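Local coordinates for dihydrodipicolinate synthase (Agrobacterium tumefaciens, PDB 3B4U), which probably catalyses the aldol-type condensation of pyruvate with aspartate semialdehyde that opens the lysine branch of bacterial amino acid biosynthesis, at residues L149-V154 against W175-R180; L103-S108 against L137-P142; R196-G201 against A223-G228; A9-P14 against D39-F44; V235-E240 against G283-L288. One frame throughout, in Å; residues are numbered along the deposited sequence.

Read together, the five contacts illustrate how chemistry follows position in an alpha/beta barrel. Contacts 2 and 4 lie in the buried parallel sheet, each pairing two neighbouring strands through backbone hydrogen bonds with packed side chains on the sheet faces; they touch through Leu-103 and Thr-42. Contacts 1 and 3 belong to the surrounding helices. Contact 1 is partly buried and rich in polar groups, with a salt bridge and two waters, whereas contact 3 is buried and apolar; Trp-175 of contact 1 meets Arg-200 of contact 3. Contact 5 lies farthest from the chain centre, where two helices beyond the last barrel strand pack, and touches contact 3 through Val-235 and Arg-196.

Contact 1 (L149-V154 against W175-R180)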
# COMPACT_ATOMS: atom_id res chain seq x y z
N LEU B 149 -0.04 -14.29 -6.19
CA LEU B 149 -0.84 -15.33 -5.55
C LEU B 149 -0.64 -16.62 -6.33
O LEU B 149 -1.20 -16.81 -7.40
CB LEU B 149 -2.31 -14.93 -5.47
CG LEU B 149 -2.61 -13.56 -4.87
CD1 LEU B 149 -4.11 -13.30 -4.86
CD2 LEU B 149 -2.00 -13.41 -3.49
N SER B 150 0.18 -17.50 -5.81
CA SER B 150 0.51 -18.72 -6.51
C SER B 150 -0.69 -19.64 -6.66
O SER B 150 -1.65 -19.56 -5.89
CB SER B 150 1.63 -19.46 -5.79
OG SER B 150 1.14 -20.01 -4.59
N VAL B 151 -0.63 -20.53 -7.64
CA VAL B 151 -1.65 -21.55 -7.79
C VAL B 151 -1.80 -22.35 -6.50
O VAL B 151 -2.91 -22.64 -6.05
CB VAL B 151 -1.35 -22.46 -9.00
CG1 VAL B 151 -2.34 -23.61 -9.08
CG2 VAL B 151 -1.34 -21.63 -10.31
N GLU B 152 -0.67 -22.66 -5.87
CA GLU B 152 -0.66 -23.42 -4.64
C GLU B 152 -1.39 -22.66 -3.51
O GLU B 152 -2.19 -23.23 -2.76
CB GLU B 152 0.79 -23.74 -4.27
CG GLU B 152 1.47 -24.73 -5.22
CD GLU B 152 2.02 -24.18 -6.58
OE1 GLU B 152 2.07 -22.96 -6.94
OE2 GLU B 152 2.47 -25.05 -7.34
N LEU B 153 -1.12 -21.36 -3.40
CA LEU B 153 -1.80 -20.53 -2.41
C LEU B 153 -3.29 -20.50 -2.66
O LEU B 153 -4.08 -20.63 -1.74
CB LEU B 153 -1.22 -19.12 -2.41
CG LEU B 153 -1.94 -18.18 -1.44
CD1 LEU B 153 -1.84 -18.62 0.03
CD2 LEU B 153 -1.40 -16.77 -1.60
N VAL B 154 -3.68 -20.30 -3.92
CA VAL B 154 -5.12 -20.30 -4.27
C VAL B 154 -5.75 -21.62 -3.82
O VAL B 154 -6.81 -21.61 -3.23
CB VAL B 154 -5.34 -20.04 -5.75
CG1 VAL B 154 -6.78 -20.28 -6.12
CG2 VAL B 154 -4.91 -18.62 -6.13
N TRP B 175 0.26 -16.83 -18.89
CA TRP B 175 -0.65 -17.91 -19.26
C TRP B 175 -0.32 -19.21 -18.61
O TRP B 175 -1.22 -19.99 -18.26
CB TRP B 175 -0.71 -18.07 -20.78
CG TRP B 175 -1.64 -19.17 -21.17
CD1 TRP B 175 -1.30 -20.39 -21.70
CD2 TRP B 175 -3.05 -19.17 -21.07
NE1 TRP B 175 -2.41 -21.14 -21.91
CE2 TRP B 175 -3.51 -20.43 -21.52
CE3 TRP B 175 -3.98 -18.26 -20.58
CZ2 TRP B 175 -4.85 -20.76 -21.55
CZ3 TRP B 175 -5.31 -18.59 -20.61
CH2 TRP B 175 -5.73 -19.84 -21.04
N SER B 176 0.96 -19.50 -18.40
CA SER B 176 1.37 -20.73 -17.69
C SER B 176 0.70 -20.81 -16.34
O SER B 176 0.40 -21.89 -15.84
CB SER B 176 2.90 -20.84 -17.54
OG SER B 176 3.50 -20.00 -16.56
N HIS B 177 0.56 -19.65 -15.71
CA HIS B 177 -0.13 -19.55 -14.42
C HIS B 177 -1.65 -19.67 -14.60
O HIS B 177 -2.30 -20.50 -13.97
CB HIS B 177 0.24 -18.20 -13.81
CG HIS B 177 -0.39 -17.96 -12.48
ND1 HIS B 177 -1.58 -17.28 -12.28
CD2 HIS B 177 0.06 -18.33 -11.26
CE1 HIS B 177 -1.82 -17.27 -10.98
NE2 HIS B 177 -0.85 -17.88 -10.34
N THR B 178 -2.21 -18.87 -15.49
CA THR B 178 -3.65 -18.85 -15.72
C THR B 178 -4.17 -20.24 -16.08
O THR B 178 -5.24 -20.66 -15.61
CB THR B 178 -4.02 -17.86 -16.81
OG1 THR B 178 -3.34 -16.63 -16.56
CG2 THR B 178 -5.50 -17.62 -16.87
N GLU B 179 -3.46 -20.94 -16.97
CA GLU B 179 -3.92 -22.24 -17.40
C GLU B 179 -4.00 -23.25 -16.23
O GLU B 179 -4.90 -24.08 -16.22
CB GLU B 179 -3.08 -22.75 -18.57
CG GLU B 179 -1.75 -23.31 -18.25
CD GLU B 179 -1.10 -23.97 -19.46
OE1 GLU B 179 -1.85 -24.42 -20.33
OE2 GLU B 179 0.12 -24.01 -19.51
N ARG B 180 -3.06 -23.17 -15.29
CA ARG B 180 -3.08 -23.97 -14.06
C ARG B 180 -4.22 -23.56 -13.15
O ARG B 180 -4.85 -24.42 -12.53
CB ARG B 180 -1.77 -23.83 -13.30
CG ARG B 180 -0.63 -24.50 -14.01
CD ARG B 180 0.68 -24.25 -13.31
NE ARG B 180 0.70 -24.97 -12.04
CZ ARG B 180 0.99 -24.44 -10.86
NH1 ARG B 180 1.31 -23.16 -10.73
NH2 ARG B 180 0.98 -25.22 -9.78
O HOH W 1 1.96 -20.42 -9.23
O HOH W 2 3.72 -22.35 -8.68
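The guanidinium of Arg-180 lies with one face against Val-151, whose CG2 comes within 3.1 Å of Arg-180 NH1. Val-151 has CG1 anti to the backbone N (chi1 175°), so CG2 sits beside that nitrogen and both methyls reach the cation, CG1 towards its rim. The Arg-180 chain bends at chi3, and Glu-152 OE2 lies at the edge of its guanidinium, where Arg-180 NH2 forms a salt bridge with Glu-152 OE2 at 2.9 Å. The nitrogen approaches from above the carboxylate, the two planes standing 37° apart, so the ion pair is oblique and rests on one oxygen. Water 2 donates to Glu-152 OE1 at 2.5 Å, while water 1 accepts from Val-151 N and, weakly, from Arg-180 NH1. His-177 comes in edge-on: its NE2 donates to Leu-149 O at 3.1 Å, lying in the carbonyl plane but along a bent line (139° at the hydrogen). Ser-150 caps the helix, its OG accepting from Leu-153 N at 2.9 Å while also bonded to Asp-115. Methyl-on-guanidinium packing, a salt bridge and a histidine-to-carbonyl bond thus join two consecutive outer helices, 151-160 and 175-185, of a TIM barrel.

Contact 2 (L103-S108 against L137-P142); sequences LLAPPS and LVYNIP
Strands 101-104 and 136-140 run parallel, and the tight part of their contact centres on Leu-103 and Tyr-139. Leu-103 has CG anti to the backbone N (chi1 176°), which carries its branches obliquely across to the tyrosine: CD2 sits over one ring face, 3.9 Å from the centroid of the Tyr-139 ring, as a CH-pi contact, while CD1 packs on Tyr-139 CB at 3.7 Å. Ile-141 CG2 covers the opposite face over the ring centre, so the aromatic group is held flat between two aliphatic branches. The backbones are joined by two hydrogen bonds. Leu-104 N donates to Leu-137 O at 2.8 Å, nearly along the C=O axis, whereas Tyr-139 N reaches Leu-104 O at 2.9 Å from above the carbonyl plane, a less direct approach. The ladder ends with the bond to Leu-104 O. Pro-106, which has no N-H to give, brings its CD to 3.2 Å from Tyr-139 O, and the chains then diverge, Pro-107 and Ser-108 turning from this strand to pack against the second subunit. Ser-108 N is instead bonded to Asp-82. Tyr-139 OH pairs with Thr-46 OG1, its ring packs beside Lys-169, and Tyr-109 of the second subunit also touches it. In relatives of known mechanism such a tyrosine, threonine and neighbouring-subunit tyrosine relay protons near a Schiff-base lysine. The sandwich of Leu-103 and Ile-141 would therefore fix the orientation of a phenol that probably serves catalysis at the carboxyl end of the barrel.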
# COMPACT_ATOMS: atom_id res chain seq x y z
N LEU B 103 -13.24 -7.64 -4.30
CA LEU B 103 -12.00 -7.89 -5.03
C LEU B 103 -10.90 -7.53 -4.07
O LEU B 103 -10.63 -6.35 -3.84
CB LEU B 103 -11.96 -7.05 -6.29
CG LEU B 103 -10.66 -7.17 -7.08
CD1 LEU B 103 -10.44 -8.60 -7.60
CD2 LEU B 103 -10.63 -6.16 -8.23
N LEU B 104 -10.30 -8.55 -3.46
CA LEU B 104 -9.37 -8.36 -2.36
C LEU B 104 -7.93 -8.58 -2.78
O LEU B 104 -7.51 -9.69 -3.10
CB LEU B 104 -9.73 -9.31 -1.22
CG LEU B 104 -8.90 -9.20 0.05
CD1 LEU B 104 -9.03 -7.83 0.72
CD2 LEU B 104 -9.27 -10.32 1.02
N ALA B 105 -7.16 -7.50 -2.75
CA ALA B 105 -5.74 -7.59 -2.98
C ALA B 105 -5.04 -8.10 -1.73
O ALA B 105 -5.47 -7.83 -0.62
CB ALA B 105 -5.15 -6.23 -3.38
N PRO B 106 -3.92 -8.82 -1.91
CA PRO B 106 -3.04 -9.05 -0.77
C PRO B 106 -2.45 -7.70 -0.31
O PRO B 106 -2.44 -6.75 -1.07
CB PRO B 106 -1.94 -9.95 -1.34
CG PRO B 106 -1.85 -9.48 -2.77
CD PRO B 106 -3.28 -9.22 -3.19
N PRO B 107 -1.94 -7.66 0.91
CA PRO B 107 -1.27 -6.47 1.38
C PRO B 107 -0.03 -6.18 0.52
O PRO B 107 0.63 -7.11 0.04
CB PRO B 107 -0.93 -6.85 2.82
CG PRO B 107 -0.77 -8.36 2.79
CD PRO B 107 -1.83 -8.78 1.86
N SER B 108 0.30 -4.90 0.33
CA SER B 108 1.21 -4.46 -0.71
C SER B 108 2.25 -3.46 -0.23
O SER B 108 2.80 -2.70 -1.04
CB SER B 108 0.40 -3.92 -1.91
OG SER B 108 -0.36 -2.76 -1.60
N LEU B 137 -13.07 -12.50 -4.16
CA LEU B 137 -12.24 -12.74 -5.32
C LEU B 137 -10.85 -12.25 -4.98
O LEU B 137 -10.64 -11.06 -4.74
CB LEU B 137 -12.76 -11.95 -6.52
CG LEU B 137 -14.23 -12.20 -6.86
CD1 LEU B 137 -14.70 -11.17 -7.90
CD2 LEU B 137 -14.46 -13.62 -7.32
N VAL B 138 -9.85 -13.13 -4.91
CA VAL B 138 -8.50 -12.68 -4.56
C VAL B 138 -7.82 -12.14 -5.81
O VAL B 138 -7.94 -12.67 -6.91
CB VAL B 138 -7.70 -13.80 -3.85
CG1 VAL B 138 -8.37 -14.11 -2.51
CG2 VAL B 138 -7.52 -15.03 -4.70
N TYR B 139 -7.08 -11.05 -5.62
CA TYR B 139 -6.60 -10.23 -6.75
C TYR B 139 -5.11 -10.45 -6.98
O TYR B 139 -4.28 -10.05 -6.16
CB TYR B 139 -6.91 -8.76 -6.44
CG TYR B 139 -6.79 -7.77 -7.56
CD1 TYR B 139 -6.65 -8.12 -8.90
CD2 TYR B 139 -6.86 -6.41 -7.25
CE1 TYR B 139 -6.60 -7.13 -9.90
CE2 TYR B 139 -6.85 -5.44 -8.23
CZ TYR B 139 -6.73 -5.81 -9.55
OH TYR B 139 -6.66 -4.82 -10.50
N ASN B 140 -4.79 -11.10 -8.09
CA ASN B 140 -3.43 -11.39 -8.48
C ASN B 140 -2.97 -10.40 -9.54
O ASN B 140 -3.22 -10.56 -10.73
CB ASN B 140 -3.34 -12.82 -9.04
CG ASN B 140 -1.92 -13.24 -9.32
OD1 ASN B 140 -1.05 -13.03 -8.49
ND2 ASN B 140 -1.68 -13.86 -10.47
N ILE B 141 -2.29 -9.36 -9.09
CA ILE B 141 -1.81 -8.30 -9.98
C ILE B 141 -0.38 -7.92 -9.60
O ILE B 141 -0.07 -6.80 -9.16
CB ILE B 141 -2.80 -7.12 -10.06
CG1 ILE B 141 -2.36 -6.14 -11.16
CG2 ILE B 141 -3.05 -6.45 -8.70
CD1 ILE B 141 -3.40 -5.11 -11.50
N PRO B 142 0.54 -8.87 -9.78
CA PRO B 142 1.90 -8.66 -9.28
C PRO B 142 2.64 -7.48 -9.92
O PRO B 142 3.55 -6.94 -9.31
CB PRO B 142 2.59 -10.00 -9.57
CG PRO B 142 1.75 -10.65 -10.58
CD PRO B 142 0.36 -10.23 -10.30

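Contact 3 (R196-G201 against A223-G228)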
# COMPACT_ATOMS: atom_id res chain seq x y z
N ARG B 196 -5.31 -10.58 -24.29
CA ARG B 196 -4.92 -11.59 -25.26
C ARG B 196 -5.33 -13.00 -24.90
O ARG B 196 -5.54 -13.84 -25.79
CB ARG B 196 -3.43 -11.53 -25.56
CG ARG B 196 -2.61 -11.96 -24.45
CD ARG B 196 -1.10 -11.94 -24.77
NE ARG B 196 -0.40 -12.02 -23.49
CZ ARG B 196 0.89 -12.21 -23.28
NH1 ARG B 196 1.72 -12.40 -24.27
NH2 ARG B 196 1.34 -12.24 -22.03
N ASP B 197 -5.47 -13.29 -23.59
CA ASP B 197 -5.89 -14.64 -23.18
C ASP B 197 -7.27 -14.73 -22.59
O ASP B 197 -7.66 -15.79 -22.16
CB ASP B 197 -4.87 -15.22 -22.22
CG ASP B 197 -3.57 -15.61 -22.96
OD1 ASP B 197 -3.60 -16.03 -24.14
OD2 ASP B 197 -2.56 -15.55 -22.34
N LEU B 198 -8.04 -13.64 -22.65
CA LEU B 198 -9.37 -13.62 -22.07
C LEU B 198 -10.32 -14.58 -22.75
O LEU B 198 -10.89 -15.46 -22.12
CB LEU B 198 -9.91 -12.20 -22.08
CG LEU B 198 -11.37 -12.02 -21.62
CD1 LEU B 198 -11.59 -12.59 -20.23
CD2 LEU B 198 -11.70 -10.53 -21.71
N ALA B 199 -10.48 -14.46 -24.07
CA ALA B 199 -11.43 -15.34 -24.77
C ALA B 199 -10.94 -16.78 -24.72
O ALA B 199 -11.71 -17.70 -24.49
CB ALA B 199 -11.68 -14.85 -26.21
N ARG B 200 -9.64 -16.98 -24.92
CA ARG B 200 -9.01 -18.30 -24.81
C ARG B 200 -9.31 -18.96 -23.48
O ARG B 200 -9.67 -20.13 -23.39
CB ARG B 200 -7.50 -18.12 -24.94
CG ARG B 200 -6.67 -19.37 -24.97
CD ARG B 200 -5.21 -18.97 -24.86
NE ARG B 200 -4.30 -20.08 -25.07
CZ ARG B 200 -2.98 -19.97 -24.96
NH1 ARG B 200 -2.19 -21.02 -25.21
NH2 ARG B 200 -2.43 -18.82 -24.63
N GLY B 201 -9.21 -18.18 -22.41
CA GLY B 201 -9.48 -18.68 -21.08
C GLY B 201 -10.94 -18.94 -20.81
O GLY B 201 -11.28 -19.93 -20.17
N ALA B 223 -18.11 -9.71 -25.65
CA ALA B 223 -18.01 -10.83 -26.60
C ALA B 223 -16.85 -11.74 -26.22
O ALA B 223 -16.92 -12.95 -26.43
CB ALA B 223 -17.87 -10.30 -28.00
N MET B 224 -15.79 -11.18 -25.66
CA MET B 224 -14.64 -11.94 -25.21
C MET B 224 -14.89 -12.60 -23.85
O MET B 224 -14.71 -13.81 -23.69
CB MET B 224 -13.42 -11.01 -25.09
CG MET B 224 -13.05 -10.28 -26.37
SD MET B 224 -11.85 -8.81 -26.11
CE MET B 224 -10.30 -9.79 -25.98
N ALA B 225 -15.32 -11.82 -22.88
CA ALA B 225 -15.40 -12.22 -21.47
C ALA B 225 -16.56 -13.16 -21.21
O ALA B 225 -16.47 -14.00 -20.32
CB ALA B 225 -15.55 -10.97 -20.57
N VAL B 226 -17.66 -12.99 -21.95
CA VAL B 226 -18.87 -13.79 -21.74
C VAL B 226 -18.99 -14.82 -22.85
O VAL B 226 -19.20 -16.01 -22.57
CB VAL B 226 -20.12 -12.90 -21.63
CG1 VAL B 226 -21.40 -13.75 -21.52
CG2 VAL B 226 -19.97 -11.97 -20.44
N ASP B 227 -18.86 -14.40 -24.10
CA ASP B 227 -19.12 -15.28 -25.24
C ASP B 227 -17.89 -16.05 -25.71
O ASP B 227 -18.02 -16.94 -26.55
CB ASP B 227 -19.73 -14.50 -26.40
CG ASP B 227 -21.02 -13.81 -26.05
OD1 ASP B 227 -21.70 -14.21 -25.08
OD2 ASP B 227 -21.34 -12.86 -26.78
N GLY B 228 -16.71 -15.75 -25.18
CA GLY B 228 -15.51 -16.49 -25.53
C GLY B 228 -15.05 -16.30 -26.97
O GLY B 228 -14.48 -17.22 -27.55
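In the helical layer of the TIM barrel, helices 195-203 and 218-225 come together outside strand 208-211, which lies between them in sequence, and residues 196-201 and 223-228 form their buried seam. Leu-198 leads the packing. Its CG is anti to the backbone N (chi1 174°), which sends the side chain across the seam to meet Met-224 at about a right angle, with Leu-198 CD2 lying 3.8 Å from Met-224 CB. The same methyl reaches Ala-225 CB at 4.0 Å, so one leucine branch settles against two successive residues of the partner helix. Beneath them Ala-209 of the strand touches both Leu-198 and Ala-225, extending the apolar layer inward. Farther along the seam the small Ala-199 lets the backbones draw very near, its CA only 4.3 Å from Gly-228 CA. Gly-228 has left helical geometry with a positive phi of 67°, and its N makes a weak bond back to Met-224 O; its own carbonyl oxygen accepts from Arg-203 NH1, so this backbone turn is tied to the facing helix. On the other side of helix 195-203, turned from the seam, Arg-200 NH2 pairs with Asp-197 OD1, and its guanidinium forms a cation-pi contact with Trp-175. At the tightest point of the seam, Ala-199 CB rests 3.7 Å from Gly-228 C.

Contact 4 (A9-P14 against D39-F44)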
# COMPACT_ATOMS: atom_id res chain seq x y z
N ALA B 9 -17.22 -3.95 -15.29
CA ALA B 9 -16.34 -2.83 -15.59
C ALA B 9 -15.43 -2.58 -14.42
O ALA B 9 -15.90 -2.51 -13.28
CB ALA B 9 -17.14 -1.59 -15.88
N ALA B 10 -14.14 -2.41 -14.68
CA ALA B 10 -13.20 -1.94 -13.66
C ALA B 10 -13.40 -0.43 -13.67
O ALA B 10 -12.70 0.32 -14.34
CB ALA B 10 -11.75 -2.33 -14.03
N LEU B 11 -14.42 0.04 -12.95
CA LEU B 11 -15.01 1.34 -13.23
C LEU B 11 -14.02 2.46 -12.93
O LEU B 11 -13.44 2.53 -11.85
CB LEU B 11 -16.28 1.55 -12.39
CG LEU B 11 -17.24 2.57 -12.95
CD1 LEU B 11 -18.00 2.02 -14.14
CD2 LEU B 11 -18.18 3.08 -11.85
N THR B 12 -13.90 3.40 -13.85
CA THR B 12 -13.13 4.61 -13.63
C THR B 12 -13.88 5.54 -12.65
O THR B 12 -15.11 5.57 -12.61
CB THR B 12 -12.87 5.30 -14.98
OG1 THR B 12 -14.08 5.33 -15.76
CG2 THR B 12 -11.81 4.56 -15.78
N THR B 13 -13.08 6.31 -11.92
CA THR B 13 -13.59 7.23 -10.91
C THR B 13 -13.37 8.64 -11.43
O THR B 13 -12.22 9.03 -11.64
CB THR B 13 -12.86 7.05 -9.58
OG1 THR B 13 -13.02 5.69 -9.12
CG2 THR B 13 -13.40 7.99 -8.52
N PRO B 14 -14.44 9.43 -11.64
CA PRO B 14 -14.29 10.79 -12.14
C PRO B 14 -14.07 11.78 -11.01
O PRO B 14 -14.75 11.70 -10.00
CB PRO B 14 -15.62 11.04 -12.85
CG PRO B 14 -16.63 10.25 -12.06
CD PRO B 14 -15.85 9.06 -11.48
N ASP B 39 -22.37 -7.03 -16.56
CA ASP B 39 -23.18 -7.69 -15.54
C ASP B 39 -23.06 -7.02 -14.17
O ASP B 39 -23.95 -7.12 -13.35
CB ASP B 39 -22.76 -9.17 -15.46
CG ASP B 39 -22.94 -9.86 -16.80
OD1 ASP B 39 -24.11 -9.95 -17.24
OD2 ASP B 39 -21.98 -10.29 -17.44
N SER B 40 -21.95 -6.35 -13.94
CA SER B 40 -21.69 -5.64 -12.70
C SER B 40 -20.69 -4.54 -12.96
O SER B 40 -20.11 -4.45 -14.03
CB SER B 40 -21.17 -6.60 -11.61
OG SER B 40 -19.89 -7.09 -11.94
N VAL B 41 -20.47 -3.72 -11.93
CA VAL B 41 -19.38 -2.77 -11.93
C VAL B 41 -18.55 -2.98 -10.69
O VAL B 41 -19.07 -3.20 -9.60
CB VAL B 41 -19.92 -1.30 -12.03
CG1 VAL B 41 -20.61 -1.05 -13.38
CG2 VAL B 41 -20.87 -0.92 -10.87
N THR B 42 -17.24 -2.87 -10.88
CA THR B 42 -16.28 -3.00 -9.78
C THR B 42 -15.80 -1.59 -9.45
O THR B 42 -15.24 -0.89 -10.29
CB THR B 42 -15.09 -3.88 -10.16
OG1 THR B 42 -15.56 -5.20 -10.38
CG2 THR B 42 -14.06 -3.91 -9.07
N LEU B 43 -16.09 -1.16 -8.23
CA LEU B 43 -15.68 0.14 -7.73
C LEU B 43 -14.39 0.03 -6.96
O LEU B 43 -14.18 -0.96 -6.25
CB LEU B 43 -16.76 0.69 -6.78
CG LEU B 43 -18.18 0.71 -7.33
CD1 LEU B 43 -19.09 1.40 -6.32
CD2 LEU B 43 -18.28 1.30 -8.73
N PHE B 44 -13.53 1.03 -7.06
CA PHE B 44 -12.35 1.12 -6.21
C PHE B 44 -11.34 0.03 -6.55
O PHE B 44 -10.55 -0.37 -5.68
CB PHE B 44 -12.67 1.10 -4.68
CG PHE B 44 -13.97 1.76 -4.31
CD1 PHE B 44 -14.24 3.07 -4.62
CD2 PHE B 44 -14.91 1.05 -3.56
CE1 PHE B 44 -15.43 3.64 -4.25
CE2 PHE B 44 -16.11 1.67 -3.18
CZ PHE B 44 -16.34 2.94 -3.54
O HOH W 3 -14.12 3.08 -9.07
O HOH W 4 -12.74 0.22 -10.28
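Three backbone hydrogen bonds form the first shell between strands 6-10 and 40-43. Thr-42 N meets Ala-9 O at 2.8 Å almost along the C=O axis, Leu-11 N reaches Thr-42 O in the carbonyl plane at 2.9 Å, and Ala-9 N makes the longer bond to Ser-40 O at 3.2 Å. Leu-11, with CG anti to the backbone N (chi1 -158°), lies alongside its neighbours: its CD2 touches Leu-43 CD2 at 3.6 Å, and its CD1 packs on Val-41 CG1 at 4.1 Å. Ala-10 centres an inverse gamma turn; beyond the Leu-11 N bond the polar link between the chains passes through water. Water 3 donates to Leu-11 O and Thr-13 OG1 and accepts from Phe-44 N, while water 4 joins Leu-11 O to Thr-42 O, 2.7 Å from the latter oxygen. Farther out, Phe-65 backs both Leu-11 and Leu-43, and Ser-8 OG bonds the hydroxyls of Ser-40 and Thr-42. Helix 23-35 links the strands in a beta-alpha-beta crossover of the TIM barrel. Thr-42 O thus carries both the Leu-11 amide and water 4, and Leu-11 O takes both waters, which implies that these solvent molecules are part of the barrel's hydrogen-bonded interior.

Contact 5 (V235-E240 against G283-L288); sequences VDLVVE and GAFDAL
Apolar packing carries most of the meeting of helices 232-240 and 275-289. Leu-288 has CG anti to its carbonyl carbon (chi1 -73°) and pushes its tip onto the facing helix, where CD1 lies 3.5 Å from Leu-237 N and also meets Leu-237 CB at 3.9 Å. Leu-237 answers in the other direction. With CG anti to the backbone N (chi1 179°), it lays CD1 over the backbone of the partner, 4.0 Å from Phe-285 CA, while its other methyl, CD2, approaches the edge of the aromatic ring at 4.2 Å from Phe-285 CD1. The leucines thus reach past one another, each ending on the opposite helix.

The two segments run antiparallel, their N-to-C directions 164° apart and their axes 9.9 Å from each other at closest approach. They belong to the helices that follow the eighth barrel strand, the C-terminal helical region characteristic of the dihydrodipicolinate synthase family; Leu-253 and Thr-257 of helix 246-258 also touch Phe-285, and Phe-216 touches both Leu-237 and Phe-285.

Two charged residues contribute through their aliphatic parts. Asp-236 crosses Leu-288 at about a right angle, with Asp-236 CB 4.0 Å from Leu-288 CD1. Glu-240, an exposed residue bent at chi2, meets the partner through its CB, 4.1 Å from Ala-284 CB.

A polar bond leads away from the pair, Asp-286 OD1 being hydrogen-bonded to His-256 NE2. Backbone bonding changes near the end of residues 283-288: Leu-288 N makes only a weak bond to Ala-284 O and a shorter one, 3.1 Å, to Phe-285 O.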
# COMPACT_ATOMS: atom_id res chain seq x y z
N VAL B 235 -6.78 -6.63 -28.44
CA VAL B 235 -5.39 -7.01 -28.13
C VAL B 235 -4.44 -5.95 -28.66
O VAL B 235 -3.54 -5.47 -27.96
CB VAL B 235 -5.07 -8.40 -28.70
CG1 VAL B 235 -3.57 -8.74 -28.51
CG2 VAL B 235 -5.97 -9.44 -28.06
N ASP B 236 -4.65 -5.55 -29.91
CA ASP B 236 -3.81 -4.52 -30.51
C ASP B 236 -3.92 -3.18 -29.79
O ASP B 236 -2.92 -2.52 -29.57
CB ASP B 236 -4.19 -4.30 -31.98
CG ASP B 236 -3.74 -5.41 -32.91
OD1 ASP B 236 -2.99 -6.33 -32.53
OD2 ASP B 236 -4.14 -5.30 -34.09
N LEU B 237 -5.13 -2.79 -29.40
CA LEU B 237 -5.29 -1.54 -28.69
C LEU B 237 -4.47 -1.54 -27.41
O LEU B 237 -3.79 -0.57 -27.11
CB LEU B 237 -6.75 -1.27 -28.37
CG LEU B 237 -7.02 0.02 -27.61
CD1 LEU B 237 -6.61 1.23 -28.48
CD2 LEU B 237 -8.45 0.09 -27.19
N VAL B 238 -4.56 -2.62 -26.66
CA VAL B 238 -3.85 -2.69 -25.39
C VAL B 238 -2.34 -2.57 -25.61
O VAL B 238 -1.64 -1.88 -24.87
CB VAL B 238 -4.25 -3.94 -24.61
CG1 VAL B 238 -3.33 -4.16 -23.39
CG2 VAL B 238 -5.74 -3.83 -24.21
N VAL B 239 -1.80 -3.18 -26.67
CA VAL B 239 -0.38 -3.02 -26.96
C VAL B 239 -0.05 -1.59 -27.34
O VAL B 239 0.93 -1.03 -26.89
CB VAL B 239 0.11 -3.96 -28.12
CG1 VAL B 239 1.57 -3.66 -28.45
CG2 VAL B 239 -0.05 -5.36 -27.68
N GLU B 240 -0.84 -1.00 -28.22
CA GLU B 240 -0.58 0.38 -28.67
C GLU B 240 -0.58 1.34 -27.49
O GLU B 240 0.16 2.33 -27.48
CB GLU B 240 -1.63 0.81 -29.69
CG GLU B 240 -1.58 0.05 -30.98
CD GLU B 240 -0.44 0.44 -31.90
OE1 GLU B 240 0.07 1.56 -31.79
OE2 GLU B 240 -0.10 -0.39 -32.78
N GLY B 283 -5.89 8.48 -31.69
CA GLY B 283 -5.58 8.02 -33.04
C GLY B 283 -5.45 6.50 -33.10
O GLY B 283 -5.93 5.87 -34.05
N ALA B 284 -4.78 5.92 -32.10
CA ALA B 284 -4.64 4.47 -32.02
C ALA B 284 -6.02 3.79 -31.92
O ALA B 284 -6.29 2.78 -32.58
CB ALA B 284 -3.80 4.10 -30.88
N PHE B 285 -6.88 4.36 -31.07
CA PHE B 285 -8.24 3.87 -30.95
C PHE B 285 -8.99 3.99 -32.26
O PHE B 285 -9.63 3.04 -32.70
CB PHE B 285 -8.94 4.61 -29.79
CG PHE B 285 -10.38 4.25 -29.66
CD1 PHE B 285 -10.80 3.20 -28.84
CD2 PHE B 285 -11.34 4.93 -30.36
CE1 PHE B 285 -12.13 2.89 -28.73
CE2 PHE B 285 -12.67 4.61 -30.27
CZ PHE B 285 -13.07 3.58 -29.45
N ASP B 286 -8.94 5.17 -32.87
CA ASP B 286 -9.71 5.42 -34.07
C ASP B 286 -9.29 4.48 -35.21
O ASP B 286 -10.14 4.02 -35.97
CB ASP B 286 -9.55 6.85 -34.54
CG ASP B 286 -10.27 7.84 -33.68
OD1 ASP B 286 -11.10 7.47 -32.81
OD2 ASP B 286 -10.05 9.06 -33.92
N ALA B 287 -8.01 4.17 -35.30
CA ALA B 287 -7.49 3.30 -36.37
C ALA B 287 -8.05 1.89 -36.25
O ALA B 287 -8.15 1.17 -37.24
CB ALA B 287 -6.00 3.25 -36.34
N LEU B 288 -8.38 1.48 -35.02
CA LEU B 288 -8.90 0.15 -34.76
C LEU B 288 -10.43 0.06 -34.73
O LEU B 288 -10.98 -0.95 -35.15
CB LEU B 288 -8.32 -0.38 -33.44
CG LEU B 288 -6.84 -0.77 -33.55
CD1 LEU B 288 -6.19 -0.83 -32.16
CD2 LEU B 288 -6.66 -2.08 -34.30